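Local coordinates for protein putative alpha-ketoglutarate-dependent taurine dioxygenase (Burkholderia xenovorans, PDB 5HSX) that probably acts as an iron(II)- and 2-oxoglutarate-dependent dioxygenase of the TfdA family, its natural substrate not established, at residues W57-F61 and W152-V156. Residues are numbered along the deposited sequence; the frame is centred on the assembly and turned at random.
Sequences WRVVF and WTNLV
Residues 57-61 leave a helix and enter a strand. Arg-58 makes the turn with positive phi (77°), and 59-61 are extended. Residues 152-154 are extended, and Asn-154 is the N-cap of the helix that follows. The segments run roughly antiparallel, 151° apart, with CA atoms 6.9 Å apart at Arg-58/Asn-154 and 7.7 Å at Val-59/Trp-152. No direct hydrogen bond joins them; side chains fill the gap.

The apolar part centres on Trp-152 (chi1 m, chi2 -103°). Val-59 CG2 sits over its face in a CH-pi contact, 4.1 Å from the five-membered ring centroid. Phe-61 (chi1 m) makes an offset edge-to-face pair with the six-membered ring: centroids 5.3 Å apart, planes at 69°, Phe-61 CE1 to Trp-152 CZ3 3.6 Å.

The polar part is water-mediated. One water accepts from Arg-58 NH2 and Asn-154 ND2, both at 3.0 Å. Asn-154 OD1 caps Val-156 N weakly (2.9 Å) and also accepts from Ala-157 N. Val-156 covers one guanidinium face; Arg-58 NH2 is salt-bridged to Glu-215.

The contact joins two sheets of the cupin-type core. Strand 59-62 lies between 31-34 and 263-267; strand 150-154 lies between 253-256 and 271-274, where Trp-152 meets the sodium-site residue His-273.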
loop_
_atom_site.group_PDB
_atom_site.type_symbol
_atom_site.label_atom_id
_atom_site.label_comp_id
_atom_site.label_asym_id
_atom_site.label_seq_id
_atom_site.Cartn_x
_atom_site.Cartn_y
_atom_site.Cartn_z
ATOM N N TRP B 57 17.045 -1.520 6.889
ATOM C CA TRP B 57 15.843 -1.069 6.193
ATOM C C TRP B 57 14.993 -2.211 5.647
ATOM O O TRP B 57 13.927 -1.949 5.070
ATOM C CB TRP B 57 16.235 -0.088 5.075
ATOM C CG TRP B 57 16.697 1.223 5.673
ATOM C CD1 TRP B 57 17.981 1.694 5.765
ATOM C CD2 TRP B 57 15.866 2.195 6.326
ATOM N NE1 TRP B 57 17.989 2.913 6.410
ATOM C CE2 TRP B 57 16.708 3.237 6.770
ATOM C CE3 TRP B 57 14.488 2.292 6.558
ATOM C CZ2 TRP B 57 16.218 4.361 7.446
ATOM C CZ3 TRP B 57 13.998 3.408 7.225
ATOM C CH2 TRP B 57 14.865 4.430 7.661
ATOM N N ARG B 58 15.439 -3.465 5.817
ATOM C CA ARG B 58 14.680 -4.686 5.520
ATOM C C ARG B 58 14.610 -5.016 4.032
ATOM O O ARG B 58 14.650 -6.195 3.661
ATOM C CB ARG B 58 13.251 -4.627 6.060
ATOM C CG ARG B 58 13.090 -4.113 7.480
ATOM C CD ARG B 58 14.016 -4.802 8.460
ATOM N NE ARG B 58 13.882 -4.168 9.768
ATOM C CZ ARG B 58 14.445 -4.616 10.884
ATOM N NH1 ARG B 58 15.177 -5.720 10.870
ATOM N NH2 ARG B 58 14.263 -3.956 12.019
ATOM N N VAL B 59 14.444 -4.006 3.183
ATOM C CA VAL B 59 14.507 -4.176 1.734
ATOM C C VAL B 59 15.201 -2.952 1.150
ATOM O O VAL B 59 14.888 -1.818 1.525
ATOM C CB VAL B 59 13.116 -4.378 1.090
ATOM C CG1 VAL B 59 12.129 -3.217 1.439
ATOM C CG2 VAL B 59 13.253 -4.525 -0.426
ATOM N N VAL B 60 16.157 -3.174 0.255
ATOM C CA VAL B 60 16.856 -2.077 -0.394
ATOM C C VAL B 60 16.670 -2.204 -1.899
ATOM O O VAL B 60 16.504 -3.305 -2.440
ATOM C CB VAL B 60 18.350 -2.019 -0.008
ATOM C CG1 VAL B 60 18.486 -1.734 1.495
ATOM C CG2 VAL B 60 19.077 -3.321 -0.371
ATOM N N PHE B 61 16.683 -1.058 -2.577
ATOM C CA PHE B 61 16.377 -0.997 -4.001
ATOM C C PHE B 61 17.501 -0.309 -4.764
ATOM O O PHE B 61 18.100 0.653 -4.275
ATOM C CB PHE B 61 15.059 -0.248 -4.257
ATOM C CG PHE B 61 13.881 -0.809 -3.514
ATOM C CD1 PHE B 61 13.235 -1.950 -3.968
ATOM C CD2 PHE B 61 13.412 -0.186 -2.366
ATOM C CE1 PHE B 61 12.137 -2.463 -3.289
ATOM C CE2 PHE B 61 12.314 -0.689 -1.680
ATOM C CZ PHE B 61 11.671 -1.832 -2.143
ATOM N N TRP B 152 6.262 -4.569 0.540
ATOM C CA TRP B 152 6.873 -5.309 1.632
ATOM C C TRP B 152 6.341 -4.783 2.960
ATOM O O TRP B 152 5.968 -3.611 3.078
ATOM C CB TRP B 152 8.420 -5.178 1.636
ATOM C CG TRP B 152 9.134 -5.933 0.542
ATOM C CD1 TRP B 152 9.806 -7.123 0.665
ATOM C CD2 TRP B 152 9.270 -5.536 -0.825
ATOM N NE1 TRP B 152 10.337 -7.494 -0.547
ATOM C CE2 TRP B 152 10.025 -6.536 -1.478
ATOM C CE3 TRP B 152 8.829 -4.432 -1.561
ATOM C CZ2 TRP B 152 10.347 -6.462 -2.836
ATOM C CZ3 TRP B 152 9.145 -4.366 -2.919
ATOM C CH2 TRP B 152 9.898 -5.370 -3.534
ATOM N N THR B 153 6.352 -5.639 3.977
ATOM C CA THR B 153 5.997 -5.195 5.312
ATOM C C THR B 153 7.076 -5.624 6.296
ATOM O O THR B 153 7.741 -6.642 6.104
ATOM C CB THR B 153 4.631 -5.717 5.737
ATOM O OG1 THR B 153 4.298 -5.154 7.010
ATOM C CG2 THR B 153 4.615 -7.267 5.799
ATOM N N ASN B 154 7.235 -4.824 7.350
ATOM C CA ASN B 154 8.325 -4.975 8.312
ATOM C C ASN B 154 7.813 -5.812 9.483
ATOM O O ASN B 154 7.080 -5.313 10.337
ATOM C CB ASN B 154 8.797 -3.591 8.753
ATOM C CG ASN B 154 9.919 -3.635 9.758
ATOM O OD1 ASN B 154 10.158 -4.652 10.409
ATOM N ND2 ASN B 154 10.611 -2.514 9.904
ATOM N N LEU B 155 8.214 -7.090 9.535
ATOM C CA LEU B 155 7.726 -7.988 10.583
ATOM C C LEU B 155 8.337 -7.687 11.946
ATOM O O LEU B 155 7.785 -8.112 12.969
ATOM C CB LEU B 155 8.020 -9.441 10.203
ATOM C CG LEU B 155 7.362 -9.871 8.876
ATOM C CD1 LEU B 155 7.688 -11.337 8.595
ATOM C CD2 LEU B 155 5.881 -9.658 8.934
ATOM N N VAL B 156 9.463 -6.985 11.983
ATOM C CA VAL B 156 10.071 -6.626 13.263
ATOM C C VAL B 156 9.312 -5.465 13.892
ATOM O O VAL B 156 8.933 -5.506 15.071
ATOM C CB VAL B 156 11.558 -6.288 13.071
ATOM C CG1 VAL B 156 12.131 -5.686 14.352
ATOM C CG2 VAL B 156 12.353 -7.547 12.670
HETATM O O HOH W 1 12.187 -1.806 12.388
#